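Local atomic coordinates of ABC-type amino acid transport system, periplasmic component (Caldanaerobacter subterraneus subsp. tengcongensis MB4, PDB entry 4YMX), a protein that binds arginine in a cleft between two lobes and probably delivers it to the membrane part of an amino acid ABC transporter. Residues Thr43-Asp46 with Phe52-Val55; Ile149-Gln152 with Ser157-Ala160; Ser176-Asp181 with Asp188-Glu193. One frame throughout, in Å; residues are numbered along the deposited sequence.

Contact 1 of 3, residues Thr43-Asp46 with Phe52-Val55. With ARG (arginine), chain C.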
# COMPACT_ATOMS: atom_id res chain seq x y z
N THR A 43 8.86 -0.64 -5.08
CA THR A 43 7.59 -0.97 -4.46
C THR A 43 7.80 -2.00 -3.36
O THR A 43 8.90 -2.53 -3.20
CB THR A 43 6.55 -1.47 -5.48
OG1 THR A 43 5.26 -1.46 -4.85
CG2 THR A 43 6.85 -2.88 -5.99
N SER A 44 6.75 -2.24 -2.58
CA SER A 44 6.74 -3.31 -1.59
C SER A 44 5.63 -4.25 -2.00
O SER A 44 4.45 -3.94 -1.80
CB SER A 44 6.49 -2.75 -0.19
OG SER A 44 6.48 -3.78 0.78
N ALA A 45 5.98 -5.38 -2.61
CA ALA A 45 4.99 -6.25 -3.26
C ALA A 45 4.39 -7.28 -2.31
O ALA A 45 4.40 -8.50 -2.56
CB ALA A 45 5.59 -6.92 -4.51
N ASP A 46 3.82 -6.75 -1.23
CA ASP A 46 3.14 -7.52 -0.21
C ASP A 46 1.72 -6.98 -0.03
O ASP A 46 1.12 -7.13 1.03
CB ASP A 46 3.89 -7.36 1.11
CG ASP A 46 4.02 -5.90 1.57
OD1 ASP A 46 3.74 -4.97 0.78
OD2 ASP A 46 4.42 -5.69 2.72
N PHE A 52 1.86 -7.31 -5.89
CA PHE A 52 2.09 -8.60 -5.26
C PHE A 52 2.78 -9.53 -6.24
O PHE A 52 2.83 -9.27 -7.44
CB PHE A 52 0.77 -9.21 -4.76
CG PHE A 52 -0.23 -9.50 -5.85
CD1 PHE A 52 -0.35 -10.79 -6.36
CD2 PHE A 52 -1.06 -8.51 -6.36
CE1 PHE A 52 -1.28 -11.09 -7.35
CE2 PHE A 52 -1.99 -8.80 -7.36
CZ PHE A 52 -2.09 -10.11 -7.85
N HIS A 53 3.34 -10.62 -5.71
CA HIS A 53 3.96 -11.63 -6.56
C HIS A 53 2.93 -12.67 -6.99
O HIS A 53 2.33 -13.35 -6.15
CB HIS A 53 5.12 -12.30 -5.83
CG HIS A 53 6.32 -11.43 -5.70
ND1 HIS A 53 7.41 -11.54 -6.53
CD2 HIS A 53 6.60 -10.41 -4.84
CE1 HIS A 53 8.32 -10.64 -6.19
NE2 HIS A 53 7.84 -9.94 -5.17
N LYS A 54 2.72 -12.75 -8.29
CA LYS A 54 1.90 -13.79 -8.88
C LYS A 54 2.87 -14.86 -9.35
O LYS A 54 3.65 -14.64 -10.29
CB LYS A 54 1.08 -13.24 -10.05
CG LYS A 54 0.18 -14.26 -10.72
CD LYS A 54 -0.62 -13.60 -11.84
CE LYS A 54 -1.54 -14.60 -12.51
NZ LYS A 54 -1.99 -14.13 -13.85
N VAL A 55 2.84 -16.00 -8.67
CA VAL A 55 3.79 -17.07 -8.90
C VAL A 55 3.05 -18.29 -9.41
O VAL A 55 2.42 -19.02 -8.64
CB VAL A 55 4.54 -17.43 -7.61
CG1 VAL A 55 5.60 -18.48 -7.89
CG2 VAL A 55 5.17 -16.18 -6.99
N ARG C . -1.11 3.53 2.51
CA ARG C . -0.21 3.22 3.65
C ARG C . 0.96 4.19 3.70
O ARG C . 1.14 4.99 2.78
CB ARG C . 0.30 1.78 3.54
CG ARG C . 0.98 1.47 2.22
CD ARG C . 1.71 0.14 2.27
NE ARG C . 2.08 -0.31 0.93
CZ ARG C . 2.72 -1.44 0.66
NH1 ARG C . 3.09 -2.25 1.64
NH2 ARG C . 3.00 -1.74 -0.59
OXT ARG C . 1.73 4.18 4.65
O HOH W 1 3.38 -11.07 -2.89
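A45 meets F52 and H53 where the loop after strand 38-43 passes the start of strand 51-56. The apolar part is small. The methyl CB of A45 points toward the strand and lies 3.6 Å from CD2 of H53, obliquely to the imidazole. H53 has CG beside its own backbone N and anti to the carbonyl carbon (chi1 -73°), which brings the CD2 side of the ring to A45. Both ring nitrogens have partners beyond the contact: ND1 bonds to D60 and NE2 to D85. D85 also takes the N-H of A45, so one carboxylate serves both segments.

The polar part uses the A45 carbonyl. No direct hydrogen bond joins the segments. The CA-H of F52 points at A45 O, with CA and O 3.6 Å apart and an angle of 170° at the hydrogen. Water 1 donates to A45 O at 2.8 Å and accepts from H53 N at 2.9 Å. It also lies at the edge of the H53 ring, in its plane.

Of the two segments, 43-46 alone bonds the ligand. A45 is the centre of an inverse gamma turn, and this turn brings S44 O and D46 OD1 to the same guanidinium group. ARG NH2 donates to S44 O at 2.9 Å, and ARG NH1 donates to D46 OD1 at 2.9 Å. OG of S44 adds a weak bond to D46 OD1. D46 OD2 accepts from the backbone N of V175 in the other lobe. An alanine in place of D46 would probably leave the guanidinium without its carboxylate here and the V175 N-H without its acceptor. The chemistry is consistent with a site for a cationic side chain: a carboxylate and a carbonyl receive two N-H groups of the bound arginine.

Contact 2 of 3, residues Ile149-Gln152 with Ser157-Ala160. With ARG (arginine), chain C.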
# COMPACT_ATOMS: atom_id res chain seq x y z
N ILE A 149 -1.07 -5.09 18.53
CA ILE A 149 -1.56 -4.74 17.20
C ILE A 149 -0.42 -4.80 16.19
O ILE A 149 0.58 -4.09 16.34
CB ILE A 149 -2.17 -3.33 17.21
CG1 ILE A 149 -3.21 -3.21 18.33
CG2 ILE A 149 -2.76 -3.00 15.83
CD1 ILE A 149 -4.40 -4.10 18.17
N ALA A 150 -0.57 -5.66 15.18
CA ALA A 150 0.45 -5.77 14.14
C ALA A 150 0.26 -4.69 13.09
O ALA A 150 -0.86 -4.45 12.63
CB ALA A 150 0.43 -7.15 13.49
N VAL A 151 1.36 -4.02 12.73
CA VAL A 151 1.35 -2.96 11.73
C VAL A 151 2.63 -2.99 10.92
O VAL A 151 3.66 -3.50 11.37
CB VAL A 151 1.24 -1.55 12.36
CG1 VAL A 151 -0.12 -1.37 13.04
CG2 VAL A 151 2.37 -1.30 13.35
N GLN A 152 2.58 -2.39 9.73
CA GLN A 152 3.74 -2.30 8.87
C GLN A 152 4.56 -1.06 9.21
O GLN A 152 4.04 0.05 9.30
CB GLN A 152 3.33 -2.30 7.39
CG GLN A 152 4.50 -2.18 6.43
CD GLN A 152 4.11 -2.52 5.01
OE1 GLN A 152 3.08 -2.06 4.50
NE2 GLN A 152 4.90 -3.37 4.38
N SER A 157 -0.87 3.12 8.62
CA SER A 157 -1.50 2.10 9.47
C SER A 157 -0.82 2.08 10.83
O SER A 157 -1.48 2.06 11.87
CB SER A 157 -1.42 0.72 8.81
OG SER A 157 -2.01 0.76 7.51
N GLU A 158 0.51 2.12 10.83
CA GLU A 158 1.27 2.22 12.07
C GLU A 158 0.95 3.51 12.83
O GLU A 158 0.76 3.50 14.04
CB GLU A 158 2.76 2.12 11.76
CG GLU A 158 3.69 2.37 12.94
CD GLU A 158 5.13 2.21 12.56
OE1 GLU A 158 5.58 2.94 11.65
OE2 GLU A 158 5.81 1.35 13.14
N GLU A 159 0.88 4.63 12.10
CA GLU A 159 0.49 5.91 12.70
C GLU A 159 -0.86 5.81 13.41
O GLU A 159 -1.05 6.34 14.51
CB GLU A 159 0.43 6.98 11.61
CG GLU A 159 0.06 8.35 12.11
CD GLU A 159 -0.03 9.36 10.98
OE1 GLU A 159 0.66 9.18 9.95
OE2 GLU A 159 -0.80 10.33 11.12
N ALA A 160 -1.81 5.13 12.77
CA ALA A 160 -3.15 4.98 13.33
C ALA A 160 -3.10 4.15 14.61
O ALA A 160 -3.71 4.51 15.63
CB ALA A 160 -4.09 4.36 12.30
N ARG C . -1.11 3.53 2.51
CA ARG C . -0.21 3.22 3.65
C ARG C . 0.96 4.19 3.70
O ARG C . 1.14 4.99 2.78
CB ARG C . 0.30 1.78 3.54
CG ARG C . 0.98 1.47 2.22
CD ARG C . 1.71 0.14 2.27
NE ARG C . 2.08 -0.31 0.93
CZ ARG C . 2.72 -1.44 0.66
NH1 ARG C . 3.09 -2.25 1.64
NH2 ARG C . 3.00 -1.74 -0.59
OXT ARG C . 1.73 4.18 4.65
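V151 and E158 cross at about a right angle, the branched valine set against the first carbons of the glutamate. CB of V151 points toward the helix and comes to 3.8 Å from CA of E158. Both methyls touch E158. CG2 lies 3.8 Å from CB of E158, while CG1 packs near CA of E158 and also comes to 3.9 Å from the backbone O of S157. V151 has CG1 beside its own backbone N and anti to the carbonyl carbon (chi1 -66°), which places this methyl on the S157 side. S157 in turn points its CB toward the strand.

E158 crosses the end of the strand. Its CB touches the carbonyl oxygen of Q152 at 3.5 Å. Beyond CG the chain is extended and carries the carboxylate past V151 to polar partners outside the two segments. The acid is buried, but both its oxygens are bonded: OE1 accepts from the backbone N of G154, and OE2 accepts from NE2 of Q171.

Strand 148-152, helix 156-161 and strand 168-172 form a beta-alpha-beta unit of one lobe of the periplasmic binding protein fold. The contact packs the helix on the end of the first strand. T155, in the turn between them, bonds through OG1 to both Q152 O and E158 N.

Q152, the last residue of the strand, reaches out to the ligand. CG is anti to the backbone N (chi1 179°), and the chain continues extended into the cleft. There OE1 accepts from NH1 of the bound arginine at 2.9 Å. On the other branch of the amide, NE2 donates weakly to D46 OD2 of the opposite lobe and also to N173 O, a bond that probably helps to fix the amide with OE1 toward the guanidinium.

Contact 3 of 3, residues Ser176-Asp181 with Asp188-Glu193. With ARG (arginine), chain C.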
# COMPACT_ATOMS: atom_id res chain seq x y z
N SER A 176 2.62 -9.47 4.82
CA SER A 176 2.39 -10.91 4.86
C SER A 176 2.69 -11.49 6.25
O SER A 176 2.00 -12.40 6.70
CB SER A 176 3.21 -11.61 3.79
OG SER A 176 4.57 -11.24 3.89
N ASP A 177 3.68 -10.94 6.94
CA ASP A 177 4.00 -11.41 8.28
C ASP A 177 2.99 -10.98 9.33
O ASP A 177 2.80 -11.67 10.33
CB ASP A 177 5.42 -10.99 8.66
CG ASP A 177 6.45 -11.72 7.84
OD1 ASP A 177 6.45 -12.97 7.87
OD2 ASP A 177 7.23 -11.05 7.13
N GLU A 178 2.32 -9.87 9.10
CA GLU A 178 1.26 -9.42 9.99
C GLU A 178 0.10 -10.40 9.98
O GLU A 178 -0.48 -10.71 11.02
CB GLU A 178 0.78 -8.03 9.58
CG GLU A 178 1.89 -6.99 9.63
CD GLU A 178 1.48 -5.68 9.00
OE1 GLU A 178 0.37 -5.19 9.28
OE2 GLU A 178 2.28 -5.15 8.20
N PHE A 179 -0.24 -10.90 8.80
CA PHE A 179 -1.30 -11.89 8.70
C PHE A 179 -0.90 -13.23 9.30
O PHE A 179 -1.73 -13.89 9.93
CB PHE A 179 -1.79 -12.00 7.25
CG PHE A 179 -2.73 -10.89 6.87
CD1 PHE A 179 -4.09 -11.05 7.04
CD2 PHE A 179 -2.24 -9.67 6.41
CE1 PHE A 179 -4.97 -10.02 6.73
CE2 PHE A 179 -3.10 -8.64 6.09
CZ PHE A 179 -4.47 -8.82 6.25
N MET A 180 0.37 -13.60 9.15
CA MET A 180 0.85 -14.81 9.80
C MET A 180 0.79 -14.66 11.33
O MET A 180 0.41 -15.60 12.03
CB MET A 180 2.27 -15.15 9.33
CG MET A 180 2.32 -15.63 7.89
SD MET A 180 3.98 -15.54 7.17
CE MET A 180 4.85 -16.71 8.20
N ASP A 181 1.11 -13.47 11.83
CA ASP A 181 1.03 -13.19 13.26
C ASP A 181 -0.39 -13.39 13.77
O ASP A 181 -0.62 -14.05 14.79
CB ASP A 181 1.45 -11.75 13.56
CG ASP A 181 2.93 -11.54 13.51
OD1 ASP A 181 3.69 -12.53 13.62
OD2 ASP A 181 3.34 -10.37 13.39
N ASP A 188 -3.33 -9.48 18.44
CA ASP A 188 -4.76 -9.49 18.65
C ASP A 188 -5.49 -8.91 17.46
O ASP A 188 -6.66 -9.20 17.23
CB ASP A 188 -5.11 -8.65 19.90
CG ASP A 188 -4.49 -9.21 21.16
OD1 ASP A 188 -4.77 -10.38 21.49
OD2 ASP A 188 -3.73 -8.48 21.82
N ALA A 189 -4.79 -8.08 16.68
CA ALA A 189 -5.42 -7.43 15.54
C ALA A 189 -4.36 -6.89 14.61
O ALA A 189 -3.19 -6.76 14.99
CB ALA A 189 -6.31 -6.28 16.02
N ILE A 190 -4.76 -6.62 13.37
CA ILE A 190 -3.92 -5.96 12.38
C ILE A 190 -4.59 -4.65 11.98
O ILE A 190 -5.81 -4.60 11.86
CB ILE A 190 -3.79 -6.82 11.11
CG1 ILE A 190 -3.23 -8.20 11.42
CG2 ILE A 190 -2.94 -6.11 10.05
CD1 ILE A 190 -3.36 -9.17 10.24
N VAL A 191 -3.82 -3.60 11.74
CA VAL A 191 -4.36 -2.42 11.07
C VAL A 191 -3.77 -2.33 9.68
O VAL A 191 -2.54 -2.35 9.51
CB VAL A 191 -4.05 -1.11 11.84
CG1 VAL A 191 -4.56 0.10 11.06
CG2 VAL A 191 -4.69 -1.15 13.23
N VAL A 192 -4.63 -2.25 8.67
CA VAL A 192 -4.20 -2.32 7.27
C VAL A 192 -5.33 -1.79 6.41
O VAL A 192 -6.46 -1.68 6.87
CB VAL A 192 -3.81 -3.79 6.89
CG1 VAL A 192 -5.04 -4.68 6.82
CG2 VAL A 192 -3.01 -3.84 5.59
N GLU A 193 -5.03 -1.44 5.16
CA GLU A 193 -6.06 -0.91 4.27
C GLU A 193 -7.10 -1.96 3.91
O GLU A 193 -6.78 -3.15 3.76
CB GLU A 193 -5.43 -0.29 3.02
CG GLU A 193 -5.19 1.19 3.16
CD GLU A 193 -3.83 1.60 2.67
OE1 GLU A 193 -2.88 1.58 3.48
OE2 GLU A 193 -3.71 1.95 1.48
N ARG C . -1.11 3.53 2.51
CA ARG C . -0.21 3.22 3.65
C ARG C . 0.96 4.19 3.70
O ARG C . 1.14 4.99 2.78
CB ARG C . 0.30 1.78 3.54
CG ARG C . 0.98 1.47 2.22
CD ARG C . 1.71 0.14 2.27
NE ARG C . 2.08 -0.31 0.93
CZ ARG C . 2.72 -1.44 0.66
NH1 ARG C . 3.09 -2.25 1.64
NH2 ARG C . 3.00 -1.74 -0.59
OXT ARG C . 1.73 4.18 4.65
O HOH W 2 -0.09 -2.75 8.32
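I190 has CG1 beside its own backbone N (chi1 -57°) and CD1 extended beyond it, which drives CD1 onto the F179 ring. F179 also keeps CG beside its backbone N (chi1 -79°), and this swings the ring back toward the strand. Here helix 175-183 covers one face of the mixed sheet in this lobe of the periplasmic binding protein fold. The axes of 176-181 and 189-193 approach to 8.5 Å and run roughly antiparallel.

The ring contact is a CH-pi interaction. CD1 of I190 stands 3.7 Å from the centroid of the F179 ring, only 9° off the normal. The two side chains cross at about a right angle. The same methyl also reaches the helix backbone, 3.4 Å from E178 O. Further along the strand, CG1 of V192 meets CZ of F179 at 4.2 Å. Y200 stacks with the F179 ring from outside the contact.

E178 points its CB toward the strand. Its OE1 passes CG2 of I190 at 3.5 Å. The carboxylate makes no direct hydrogen bond to the strand; water 2 donates to both OE1 of E178 and O of V191.

The strand ends at E193, in the N-cap position of the next helix. Its side chain is bent at chi2 and faces the cleft. OE1 takes a weak bond from NE2 of Q128 and also accepts from the amino group of the ligand, with ARG N and E193 OE1 2.8 Å apart.

In the fold
Contacts 2 and 3 are buried and belong to the same lobe, where strands 148-152 and 189-193 are neighbours in one mixed sheet. Their centres are 9 Å apart. Contact 1 belongs to the other lobe, is only partly buried and involves a small antiparallel sheet. Its centre is 20 Å from that of contact 2 and 16 Å from that of contact 3. The two buried contacts rest mainly on apolar groups, whereas contact 1 relies more on a water and a backbone carbonyl. All three reach the bound arginine: contacts 1 and 2 hold its guanidinium end, contact 3 its amino group.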